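Local coordinates for protein Sec-alkylsulfatase (Pseudomonas sp., PDB 4AXH) that hydrolyses (R)-configured secondary alkyl sulfates with strict inversion of configuration, giving (S)-alcohols and sulfate, as a zinc-dependent homodimer of the metallo-beta-lactamase superfamily, at residues 185-189 against 258-262; 214-219 against 543-547; 202-208 against 263-269; 254-259 against 535-541. The contacts are given in a common frame with arbitrary orientation. Numbering follows the deposited sequence.

Interaction 1 of 4, residues 185-189 against 258-262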
loop_
_atom_site.group_PDB
_atom_site.type_symbol
_atom_site.label_atom_id
_atom_site.label_comp_id
_atom_site.label_asym_id
_atom_site.label_seq_id
_atom_site.Cartn_x
_atom_site.Cartn_y
_atom_site.Cartn_z
ATOM N N PHE A 185 3.564 -8.137 23.629
ATOM C CA PHE A 185 4.494 -9.228 23.980
ATOM C C PHE A 185 5.774 -8.746 24.694
ATOM O O PHE A 185 6.507 -9.564 25.266
ATOM C CB PHE A 185 4.879 -10.051 22.727
ATOM C CG PHE A 185 5.619 -9.331 21.611
ATOM C CD1 PHE A 185 6.970 -9.024 21.729
ATOM C CD2 PHE A 185 4.987 -9.047 20.405
ATOM C CE1 PHE A 185 7.653 -8.358 20.697
ATOM C CE2 PHE A 185 5.677 -8.407 19.354
ATOM C CZ PHE A 185 7.000 -8.049 19.513
ATOM N N GLY A 186 6.046 -7.441 24.611
ATOM C CA GLY A 186 7.264 -6.788 25.082
ATOM C C GLY A 186 7.743 -7.018 26.486
ATOM O O GLY A 186 8.938 -6.937 26.737
ATOM N N GLY A 187 6.825 -7.258 27.406
ATOM C CA GLY A 187 7.158 -7.463 28.810
ATOM C C GLY A 187 7.090 -8.881 29.314
ATOM O O GLY A 187 7.236 -9.102 30.521
ATOM N N ALA A 188 6.924 -9.857 28.398
ATOM C CA ALA A 188 6.882 -11.279 28.734
ATOM C C ALA A 188 8.052 -11.756 29.648
ATOM O O ALA A 188 7.758 -12.238 30.750
ATOM C CB ALA A 188 6.797 -12.108 27.470
ATOM N N ARG A 189 9.342 -11.518 29.271
ATOM C CA ARG A 189 10.528 -11.918 30.073
ATOM C C ARG A 189 10.668 -11.272 31.446
ATOM O O ARG A 189 11.481 -11.717 32.254
ATOM C CB ARG A 189 11.849 -11.818 29.280
ATOM C CG ARG A 189 12.640 -13.137 29.223
ATOM C CD ARG A 189 13.919 -13.007 28.422
ATOM N NE ARG A 189 13.719 -13.115 26.972
ATOM C CZ ARG A 189 13.954 -12.151 26.064
ATOM N NH1 ARG A 189 14.418 -10.958 26.446
ATOM N NH2 ARG A 189 13.757 -12.385 24.770
ATOM N N THR A 258 13.065 -2.031 28.838
ATOM C CA THR A 258 13.509 -3.227 28.139
ATOM C C THR A 258 12.355 -3.949 27.418
ATOM O O THR A 258 11.339 -4.259 28.049
ATOM C CB THR A 258 14.268 -4.124 29.126
ATOM O OG1 THR A 258 13.349 -4.543 30.129
ATOM C CG2 THR A 258 15.410 -3.396 29.827
ATOM N N ASN A 259 12.524 -4.219 26.098
ATOM C CA ASN A 259 11.557 -4.950 25.283
ATOM C C ASN A 259 12.048 -6.393 25.071
ATOM O O ASN A 259 13.205 -6.646 24.699
ATOM C CB ASN A 259 11.297 -4.252 23.948
ATOM C CG ASN A 259 10.976 -2.782 24.063
ATOM O OD1 ASN A 259 11.662 -1.916 23.494
ATOM N ND2 ASN A 259 9.952 -2.461 24.845
ATOM N N THR A 260 11.150 -7.342 25.352
ATOM C CA THR A 260 11.436 -8.771 25.323
ATOM C C THR A 260 10.588 -9.512 24.305
ATOM O O THR A 260 9.563 -9.004 23.851
ATOM C CB THR A 260 11.281 -9.395 26.747
ATOM O OG1 THR A 260 9.899 -9.621 27.031
ATOM C CG2 THR A 260 11.959 -8.577 27.855
ATOM N N LEU A 261 11.019 -10.730 23.965
ATOM C CA LEU A 261 10.316 -11.603 23.043
ATOM C C LEU A 261 10.440 -13.029 23.529
ATOM O O LEU A 261 11.507 -13.610 23.405
ATOM C CB LEU A 261 10.901 -11.476 21.636
ATOM C CG LEU A 261 9.924 -11.566 20.488
ATOM C CD1 LEU A 261 10.504 -10.905 19.232
ATOM C CD2 LEU A 261 9.524 -12.981 20.221
ATOM N N VAL A 262 9.391 -13.582 24.132
ATOM C CA VAL A 262 9.421 -14.985 24.512
ATOM C C VAL A 262 8.535 -15.798 23.575
ATOM O O VAL A 262 7.326 -15.573 23.500
ATOM C CB VAL A 262 9.443 -15.404 26.015
ATOM C CG1 VAL A 262 9.714 -14.239 26.962
ATOM C CG2 VAL A 262 8.236 -16.235 26.421
HETATM O O HOH W 1 7.174 -12.070 24.363
#
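The carbonyl of G186 is the focus of the contact: G186 O accepts a short hydrogen bond from T260 N (2.6 Å) and a second from T260 OG1 (2.9 Å). The hydroxyl passes the interaction on, because R189 N donates to T260 OG1 at 3.0 Å. One threonine thus bonds to G186 inside the type I beta turn F185-A188, closed by A188 N to F185 O (3.2 Å), and to R189 just after it. A water joins the ends, donating to F185 O and accepting from V262 N, both at 2.7 Å. F185 directly follows H184, a ligand of the second zinc and the last residue of the metal-binding H-x-H-x-D-H motif of the metallo-beta-lactamase fold, so 258-262 lies against the chain just after this motif. A CA-H...O contact runs from G186 CA to T260 O (3.4 Å). Farther out, the R189 guanidinium lies with one face over T260 CB, and R189 NH2 makes a weak hydrogen bond to L261 O (2.9 Å). A188 CB packs on V262 CG1 at 3.6 Å, while F185 CE1 meets L261 CG at 3.9 Å, and M211 and V215 of helix 210-219 also touch L261.

Interaction 2 of 4, residues 214-219 against 543-547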
loop_
_atom_site.group_PDB
_atom_site.type_symbol
_atom_site.label_atom_id
_atom_site.label_comp_id
_atom_site.label_asym_id
_atom_site.label_seq_id
_atom_site.Cartn_x
_atom_site.Cartn_y
_atom_site.Cartn_z
ATOM N N ALA A 214 6.269 -10.611 14.471
ATOM C CA ALA A 214 6.815 -9.921 15.628
ATOM C C ALA A 214 8.267 -9.426 15.328
ATOM O O ALA A 214 8.621 -8.307 15.691
ATOM C CB ALA A 214 6.790 -10.847 16.832
ATOM N N VAL A 215 9.067 -10.236 14.599
ATOM C CA VAL A 215 10.457 -9.912 14.258
ATOM C C VAL A 215 10.661 -9.086 12.949
ATOM O O VAL A 215 11.536 -8.233 12.916
ATOM C CB VAL A 215 11.429 -11.137 14.434
ATOM C CG1 VAL A 215 11.145 -11.903 15.730
ATOM C CG2 VAL A 215 11.337 -12.097 13.265
ATOM N N SER A 216 9.847 -9.328 11.903
ATOM C CA SER A 216 9.973 -8.674 10.584
ATOM C C SER A 216 9.432 -7.246 10.456
ATOM O O SER A 216 10.116 -6.384 9.898
ATOM C CB SER A 216 9.415 -9.562 9.474
ATOM O OG SER A 216 9.989 -10.859 9.507
ATOM N N GLU A 217 8.195 -7.008 10.930
ATOM C CA GLU A 217 7.577 -5.676 10.872
ATOM C C GLU A 217 8.248 -4.663 11.837
ATOM O O GLU A 217 8.246 -3.453 11.553
ATOM C CB GLU A 217 6.049 -5.756 11.115
ATOM C CG GLU A 217 5.635 -5.974 12.572
ATOM C CD GLU A 217 4.151 -6.040 12.882
ATOM O OE1 GLU A 217 3.464 -5.001 12.726
ATOM O OE2 GLU A 217 3.691 -7.117 13.335
ATOM N N ASN A 218 8.828 -5.187 12.965
ATOM C CA ASN A 218 9.462 -4.445 14.071
ATOM C C ASN A 218 11.007 -4.277 14.029
ATOM O O ASN A 218 11.531 -3.484 14.829
ATOM C CB ASN A 218 9.000 -4.992 15.445
ATOM C CG ASN A 218 7.505 -4.940 15.691
ATOM O OD1 ASN A 218 6.919 -3.742 15.666
ATOM N ND2 ASN A 218 6.862 -5.966 15.935
ATOM N N ILE A 219 11.736 -5.018 13.123
ATOM C CA ILE A 219 13.212 -4.935 12.999
ATOM C C ILE A 219 13.754 -4.519 11.559
ATOM O O ILE A 219 14.886 -4.051 11.492
ATOM C CB ILE A 219 14.005 -6.092 13.753
ATOM C CG1 ILE A 219 13.301 -6.531 15.108
ATOM C CG2 ILE A 219 15.461 -5.677 14.027
ATOM C CD1 ILE A 219 13.663 -7.917 15.714
ATOM N N MET A 543 15.610 -6.966 21.114
ATOM C CA MET A 543 14.707 -7.497 20.093
ATOM C C MET A 543 15.469 -8.091 18.915
ATOM O O MET A 543 15.126 -9.191 18.501
ATOM C CB MET A 543 13.711 -6.428 19.630
ATOM C CG MET A 543 12.473 -6.314 20.510
ATOM S SD MET A 543 11.081 -7.248 19.881
ATOM C CE MET A 543 10.811 -6.358 18.347
ATOM N N GLY A 544 16.512 -7.410 18.430
ATOM C CA GLY A 544 17.329 -7.844 17.289
ATOM C C GLY A 544 18.129 -9.142 17.401
ATOM O O GLY A 544 18.702 -9.606 16.406
ATOM N N ARG A 545 18.185 -9.745 18.610
ATOM C CA ARG A 545 18.894 -11.012 18.832
ATOM C C ARG A 545 18.170 -12.214 18.188
ATOM O O ARG A 545 18.826 -13.186 17.826
ATOM C CB ARG A 545 19.203 -11.252 20.335
ATOM C CG ARG A 545 17.996 -11.545 21.218
ATOM C CD ARG A 545 18.363 -11.809 22.684
ATOM N NE ARG A 545 18.234 -13.231 23.036
ATOM C CZ ARG A 545 17.955 -13.697 24.252
ATOM N NH1 ARG A 545 17.779 -12.860 25.268
ATOM N NH2 ARG A 545 17.860 -15.003 24.463
ATOM N N ALA A 546 16.824 -12.122 18.036
ATOM C CA ALA A 546 15.914 -13.129 17.466
ATOM C C ALA A 546 15.926 -13.177 15.938
ATOM O O ALA A 546 15.118 -13.899 15.335
ATOM C CB ALA A 546 14.496 -12.886 17.957
ATOM N N LEU A 547 16.863 -12.444 15.306
ATOM C CA LEU A 547 16.979 -12.368 13.857
ATOM C C LEU A 547 17.654 -13.568 13.236
ATOM O O LEU A 547 18.781 -13.912 13.600
ATOM C CB LEU A 547 17.701 -11.096 13.395
ATOM C CG LEU A 547 16.978 -9.769 13.522
ATOM C CD1 LEU A 547 17.802 -8.689 12.842
ATOM C CD2 LEU A 547 15.597 -9.790 12.824
#
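I219, the last residue of 214-219, is the main bump of this contact. I219 CD1 pushes into a hollow walled by the 543-547 backbone and the side chain of L547, reaching M543 O at 3.4 Å, G544 N at 4.0 Å and L547 CD2 at 3.9 Å. G544 presents bare backbone at this spot. In return, M543 reaches across to the helix, bringing M543 CE to 3.7 Å from N218 CB, 4.1 Å from I219 CG1 and 4.0 Å from A214 O. The methyl thus lies against A214 O and, a turn on, N218 and I219. Two parts of the enzyme meet here, helix 210-219 of the metallo-beta-lactamase domain and the loop that leads into helix 549-559, within the alkyl sulfatase C-terminal family region. V215, one turn before I219, adds a second, looser contact, with V215 CG1 4.1 Å from A546 CB. The joint is apolar; the amide of N218 turns back on its own helix, N218 ND2 donating to A214 O at 2.9 Å. The N218 side chain lies about 5 Å from those of zinc ligand H181 and sulfate-binding R323. M543 also packs on F185 and L261, and V215 on M551.

Interaction 3 of 4, residues 202-208 against 263-269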
loop_
_atom_site.group_PDB
_atom_site.type_symbol
_atom_site.label_atom_id
_atom_site.label_comp_id
_atom_site.label_asym_id
_atom_site.label_seq_id
_atom_site.Cartn_x
_atom_site.Cartn_y
_atom_site.Cartn_z
ATOM N N VAL A 202 4.213 -23.434 31.379
ATOM C CA VAL A 202 3.465 -22.229 31.040
ATOM C C VAL A 202 3.026 -22.346 29.574
ATOM O O VAL A 202 3.863 -22.566 28.691
ATOM C CB VAL A 202 4.287 -20.950 31.314
ATOM C CG1 VAL A 202 3.498 -19.689 30.969
ATOM C CG2 VAL A 202 4.765 -20.909 32.765
ATOM N N LYS A 203 1.705 -22.238 29.328
ATOM C CA LYS A 203 1.144 -22.333 27.982
ATOM C C LYS A 203 1.044 -20.929 27.395
ATOM O O LYS A 203 0.364 -20.079 27.950
ATOM C CB LYS A 203 -0.219 -23.077 27.991
ATOM C CG LYS A 203 -0.161 -24.571 28.374
ATOM C CD LYS A 203 0.226 -25.464 27.180
ATOM C CE LYS A 203 1.235 -26.563 27.502
ATOM N NZ LYS A 203 1.804 -27.206 26.268
ATOM N N VAL A 204 1.777 -20.669 26.320
ATOM C CA VAL A 204 1.816 -19.362 25.674
ATOM C C VAL A 204 1.160 -19.407 24.268
ATOM O O VAL A 204 1.741 -19.930 23.316
ATOM C CB VAL A 204 3.239 -18.741 25.705
ATOM C CG1 VAL A 204 3.291 -17.433 24.937
ATOM C CG2 VAL A 204 3.678 -18.498 27.129
ATOM N N PHE A 205 -0.062 -18.861 24.161
ATOM C CA PHE A 205 -0.863 -18.847 22.926
ATOM C C PHE A 205 -0.620 -17.599 22.108
ATOM O O PHE A 205 -0.417 -16.524 22.673
ATOM C CB PHE A 205 -2.360 -18.965 23.238
ATOM C CG PHE A 205 -2.735 -20.092 24.171
ATOM C CD1 PHE A 205 -2.690 -19.921 25.546
ATOM C CD2 PHE A 205 -3.159 -21.314 23.670
ATOM C CE1 PHE A 205 -3.037 -20.962 26.409
ATOM C CE2 PHE A 205 -3.502 -22.356 24.530
ATOM C CZ PHE A 205 -3.448 -22.172 25.895
ATOM N N ALA A 206 -0.666 -17.744 20.763
ATOM C CA ALA A 206 -0.454 -16.665 19.803
ATOM C C ALA A 206 -1.087 -16.976 18.453
ATOM O O ALA A 206 -1.117 -18.137 18.068
ATOM C CB ALA A 206 1.042 -16.372 19.629
ATOM N N PRO A 207 -1.581 -15.950 17.696
ATOM C CA PRO A 207 -2.188 -16.237 16.381
ATOM C C PRO A 207 -1.158 -16.673 15.348
ATOM O O PRO A 207 0.030 -16.407 15.518
ATOM C CB PRO A 207 -2.840 -14.912 16.000
ATOM C CG PRO A 207 -2.102 -13.889 16.751
ATOM C CD PRO A 207 -1.671 -14.511 18.027
ATOM N N SER A 208 -1.616 -17.363 14.287
ATOM C CA SER A 208 -0.818 -17.857 13.174
ATOM C C SER A 208 0.133 -16.785 12.643
ATOM O O SER A 208 -0.291 -15.632 12.416
ATOM C CB SER A 208 -1.757 -18.304 12.051
ATOM O OG SER A 208 -1.085 -18.639 10.845
ATOM N N ALA A 263 9.166 -16.668 22.778
ATOM C CA ALA A 263 8.505 -17.506 21.788
ATOM C C ALA A 263 7.263 -18.221 22.311
ATOM O O ALA A 263 7.294 -18.769 23.417
ATOM C CB ALA A 263 9.484 -18.510 21.230
ATOM N N PRO A 264 6.148 -18.208 21.541
ATOM C CA PRO A 264 4.943 -18.931 21.974
ATOM C C PRO A 264 5.090 -20.462 21.953
ATOM O O PRO A 264 5.948 -21.032 21.283
ATOM C CB PRO A 264 3.876 -18.470 20.983
ATOM C CG PRO A 264 4.494 -17.333 20.229
ATOM C CD PRO A 264 5.937 -17.583 20.221
ATOM N N ASN A 265 4.230 -21.105 22.726
ATOM C CA ASN A 265 4.108 -22.535 22.955
ATOM C C ASN A 265 3.124 -23.086 21.911
ATOM O O ASN A 265 3.500 -23.897 21.071
ATOM C CB ASN A 265 3.478 -22.695 24.334
ATOM C CG ASN A 265 4.014 -23.780 25.171
ATOM O OD1 ASN A 265 4.777 -23.525 26.093
ATOM N ND2 ASN A 265 3.528 -24.999 24.951
ATOM N N VAL A 266 1.854 -22.634 21.978
ATOM C CA VAL A 266 0.741 -23.068 21.133
ATOM C C VAL A 266 0.207 -21.986 20.182
ATOM O O VAL A 266 -0.236 -20.914 20.621
ATOM C CB VAL A 266 -0.344 -23.868 21.931
ATOM C CG1 VAL A 266 -0.344 -23.547 23.428
ATOM C CG2 VAL A 266 -1.739 -23.760 21.325
ATOM N N LEU A 267 0.242 -22.294 18.879
ATOM C CA LEU A 267 -0.199 -21.429 17.785
ATOM C C LEU A 267 -1.629 -21.687 17.328
ATOM O O LEU A 267 -1.975 -22.827 17.036
ATOM C CB LEU A 267 0.749 -21.601 16.593
ATOM C CG LEU A 267 1.932 -20.637 16.545
ATOM C CD1 LEU A 267 3.123 -21.276 15.919
ATOM C CD2 LEU A 267 1.566 -19.373 15.782
ATOM N N ILE A 268 -2.444 -20.621 17.233
ATOM C CA ILE A 268 -3.828 -20.681 16.773
ATOM C C ILE A 268 -3.807 -20.610 15.246
ATOM O O ILE A 268 -3.372 -19.602 14.660
ATOM C CB ILE A 268 -4.712 -19.594 17.444
ATOM C CG1 ILE A 268 -4.430 -19.443 18.969
ATOM C CG2 ILE A 268 -6.208 -19.786 17.136
ATOM C CD1 ILE A 268 -4.475 -20.735 19.851
ATOM N N GLU A 269 -4.226 -21.706 14.598
ATOM C CA GLU A 269 -4.148 -21.827 13.142
ATOM C C GLU A 269 -5.469 -21.875 12.402
ATOM O O GLU A 269 -5.514 -21.522 11.211
ATOM C CB GLU A 269 -3.195 -22.976 12.733
ATOM C CG GLU A 269 -1.736 -22.773 13.171
ATOM C CD GLU A 269 -0.887 -21.789 12.379
ATOM O OE1 GLU A 269 -1.259 -21.464 11.229
ATOM O OE2 GLU A 269 0.172 -21.367 12.899
#
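Strands 203-207 and 266-268 run parallel, their axes 4.7 Å apart at closest approach and inclined by 28°, with F205, A206 and P207 in register with V266, L267 and I268. V204 O accepts twice, from N265 N (2.8 Å) and V266 N (3.0 Å), which fixes the entry to the edge strand. The ladder continues with A206 N to V266 O (3.2 Å) and I268 N to A206 O (2.9 Å), then fades in a weak bond from S208 N to I268 O (2.9 Å). A206 and S208 supply the amides facing this strand, so P207 interrupts no bond of the ladder. F205 bonds through its backbone to V175 and Y177 on the other side of strand 203-207. Beyond the ladder, S208 OG donates to E269 OE1 at 2.9 Å, and E269 N is satisfied by E273 OE2. CA-H...O contacts, F205 CA to V266 O (3.2 Å) and L267 CA to A206 O (3.4 Å), supplement the ladder. On the side of the sheet that carries F205, V266 and I268, F205 CE2 packs on V266 CG1 (3.6 Å) and F205 CD2 on I268 CD1 (4.1 Å), beside strand 272-277; on the A206 side, A206 CB meets P264 CG (3.6 Å). Strand 266-268 edges the larger sheet of the metallo-beta-lactamase alpha-beta/beta-alpha sandwich, where consecutive strands 144-147, 172-176, 203-207 and 266-268 all run parallel.

Interaction 4 of 4, residues 254-259 against 535-541; sequences ATNATN and YDSRGKS
This is an irregular interdomain loop contact near the surface, joining the connection between helix 222-233 and strand 266-268 of the metallo-beta-lactamase region to the linker that leads to helix 549-559 of the alkyl sulfatase C-terminal region, beside sulfate-binding R323. The backbones come closest at N256-S537 and N259-S541, each with CA atoms 4.4 Å apart. N256 alone of 254-259 is left-handed (49/40), the others being extended; Y535, D536 and S541 are extended, S537 to K540 right-handed helical. Y535 (chi1 t) places its OH 2.7 Å from T255 OG1 in a hydrogen bond, and at its ring edge Y535 CE1 lies 3.2 Å from N256 OD1. S537 OG (chi1 t) accepts a weak hydrogen bond from A257 N (3.3 Å). K540 (m, t, t, p) lies along the loop, K540 CB 3.3 Å from A257 O and 3.6 Å from T258 CG2; its NZ forms a salt bridge with E79. N259 (chi1 m) has OD1 3.2 Å from both R538 CD and S541 CB, while its ND2 is hydrogen-bonded to T151 O. The R538 side chain is about 4 Å from that of R323. A257 and T258 rest on the start of helix 153-164, and N259 and R538 touch I182 of helix 182-185.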
loop_
_atom_site.group_PDB
_atom_site.type_symbol
_atom_site.label_atom_id
_atom_site.label_comp_id
_atom_site.label_asym_id
_atom_site.label_seq_id
_atom_site.Cartn_x
_atom_site.Cartn_y
_atom_site.Cartn_z
ATOM N N ALA A 254 6.528 4.233 26.607
ATOM C CA ALA A 254 7.405 3.911 27.727
ATOM C C ALA A 254 8.827 4.342 27.375
ATOM O O ALA A 254 9.280 4.199 26.231
ATOM C CB ALA A 254 7.342 2.428 28.041
ATOM N N THR A 255 9.502 4.922 28.365
ATOM C CA THR A 255 10.849 5.446 28.237
ATOM C C THR A 255 11.902 4.627 29.002
ATOM O O THR A 255 11.597 4.060 30.045
ATOM C CB THR A 255 10.841 6.960 28.554
ATOM O OG1 THR A 255 12.134 7.478 28.326
ATOM C CG2 THR A 255 10.412 7.284 29.987
ATOM N N ASN A 256 13.139 4.571 28.474
ATOM C CA ASN A 256 14.307 3.925 29.085
ATOM C C ASN A 256 14.035 2.480 29.576
ATOM O O ASN A 256 14.528 2.062 30.636
ATOM C CB ASN A 256 14.845 4.817 30.235
ATOM C CG ASN A 256 15.135 6.242 29.843
ATOM O OD1 ASN A 256 16.046 6.507 29.059
ATOM N ND2 ASN A 256 14.365 7.195 30.388
ATOM N N ALA A 257 13.281 1.705 28.792
ATOM C CA ALA A 257 12.915 0.371 29.243
ATOM C C ALA A 257 13.376 -0.807 28.384
ATOM O O ALA A 257 14.023 -0.622 27.342
ATOM C CB ALA A 257 11.433 0.321 29.496
ATOM N N THR A 258 13.065 -2.031 28.838
ATOM C CA THR A 258 13.509 -3.227 28.139
ATOM C C THR A 258 12.355 -3.949 27.418
ATOM O O THR A 258 11.339 -4.259 28.049
ATOM C CB THR A 258 14.268 -4.124 29.126
ATOM O OG1 THR A 258 13.349 -4.543 30.129
ATOM C CG2 THR A 258 15.410 -3.396 29.827
ATOM N N ASN A 259 12.524 -4.219 26.098
ATOM C CA ASN A 259 11.557 -4.950 25.283
ATOM C C ASN A 259 12.048 -6.393 25.071
ATOM O O ASN A 259 13.205 -6.646 24.699
ATOM C CB ASN A 259 11.297 -4.252 23.948
ATOM C CG ASN A 259 10.976 -2.782 24.063
ATOM O OD1 ASN A 259 11.662 -1.916 23.494
ATOM N ND2 ASN A 259 9.952 -2.461 24.845
ATOM N N TYR A 535 19.063 10.612 22.471
ATOM C CA TYR A 535 18.355 9.533 23.243
ATOM C C TYR A 535 17.953 8.265 22.419
ATOM O O TYR A 535 17.937 8.317 21.191
ATOM C CB TYR A 535 17.157 10.135 24.017
ATOM C CG TYR A 535 16.096 9.182 24.530
ATOM C CD1 TYR A 535 16.244 8.533 25.753
ATOM C CD2 TYR A 535 14.908 8.991 23.828
ATOM C CE1 TYR A 535 15.260 7.668 26.235
ATOM C CE2 TYR A 535 13.924 8.126 24.296
ATOM C CZ TYR A 535 14.100 7.475 25.504
ATOM O OH TYR A 535 13.118 6.641 25.969
ATOM N N ASP A 536 17.644 7.127 23.132
ATOM C CA ASP A 536 17.145 5.809 22.649
ATOM C C ASP A 536 16.660 4.852 23.796
ATOM O O ASP A 536 17.426 4.580 24.721
ATOM C CB ASP A 536 18.086 5.149 21.596
ATOM C CG ASP A 536 18.583 3.734 21.836
ATOM O OD1 ASP A 536 19.292 3.522 22.844
ATOM O OD2 ASP A 536 18.403 2.877 20.937
ATOM N N SER A 537 15.382 4.386 23.736
ATOM C CA SER A 537 14.732 3.456 24.696
ATOM C C SER A 537 14.872 1.983 24.247
ATOM O O SER A 537 14.885 1.074 25.091
ATOM C CB SER A 537 13.246 3.777 24.850
ATOM O OG SER A 537 12.581 2.897 25.747
ATOM N N ARG A 538 14.951 1.761 22.912
ATOM C CA ARG A 538 15.117 0.449 22.278
ATOM C C ARG A 538 16.581 -0.053 22.412
ATOM O O ARG A 538 16.930 -1.115 21.876
ATOM C CB ARG A 538 14.635 0.487 20.804
ATOM C CG ARG A 538 13.868 -0.757 20.339
ATOM C CD ARG A 538 12.373 -0.681 20.616
ATOM N NE ARG A 538 11.610 -0.210 19.459
ATOM C CZ ARG A 538 10.307 0.058 19.474
ATOM N NH1 ARG A 538 9.606 -0.076 20.595
ATOM N NH2 ARG A 538 9.694 0.463 18.368
ATOM N N GLY A 539 17.402 0.722 23.137
ATOM C CA GLY A 539 18.799 0.442 23.447
ATOM C C GLY A 539 18.934 -0.601 24.538
ATOM O O GLY A 539 19.893 -1.379 24.537
ATOM N N LYS A 540 17.968 -0.626 25.484
ATOM C CA LYS A 540 17.911 -1.635 26.543
ATOM C C LYS A 540 17.163 -2.888 26.023
ATOM O O LYS A 540 17.283 -3.970 26.603
ATOM C CB LYS A 540 17.252 -1.055 27.799
ATOM C CG LYS A 540 18.216 -0.353 28.735
ATOM C CD LYS A 540 17.477 0.573 29.681
ATOM C CE LYS A 540 18.364 1.171 30.739
ATOM N NZ LYS A 540 19.424 2.060 30.196
ATOM N N SER A 541 16.425 -2.726 24.902
ATOM C CA SER A 541 15.651 -3.764 24.223
ATOM C C SER A 541 16.523 -4.709 23.392
ATOM O O SER A 541 17.201 -4.273 22.460
ATOM C CB SER A 541 14.605 -3.125 23.323
ATOM O OG SER A 541 14.190 -3.996 22.284
#

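From the N terminus, 185-189, just after the zinc-binding motif, opens a loop that interaction 1 closes at 258-262. Strand 203-207 begins a second loop, closed by interaction 3 at 263-269, directly after 258-262, so interactions 1 and 3 cross. Helix 210-219 follows that strand and meets 543-547; interaction 2 therefore crosses both and encloses interaction 4, whose 254-259 and 535-541 lie inside its loop. Interaction 4 also crosses interaction 3, and it shares T258 and N259 with interaction 1. F185 and L261 of interaction 1 pack against A214, V215 and M543 of interaction 2, and M543 touches N259. Continuous chain 254-269 thus runs from the linker, past the zinc-site turn, to the sheet edge.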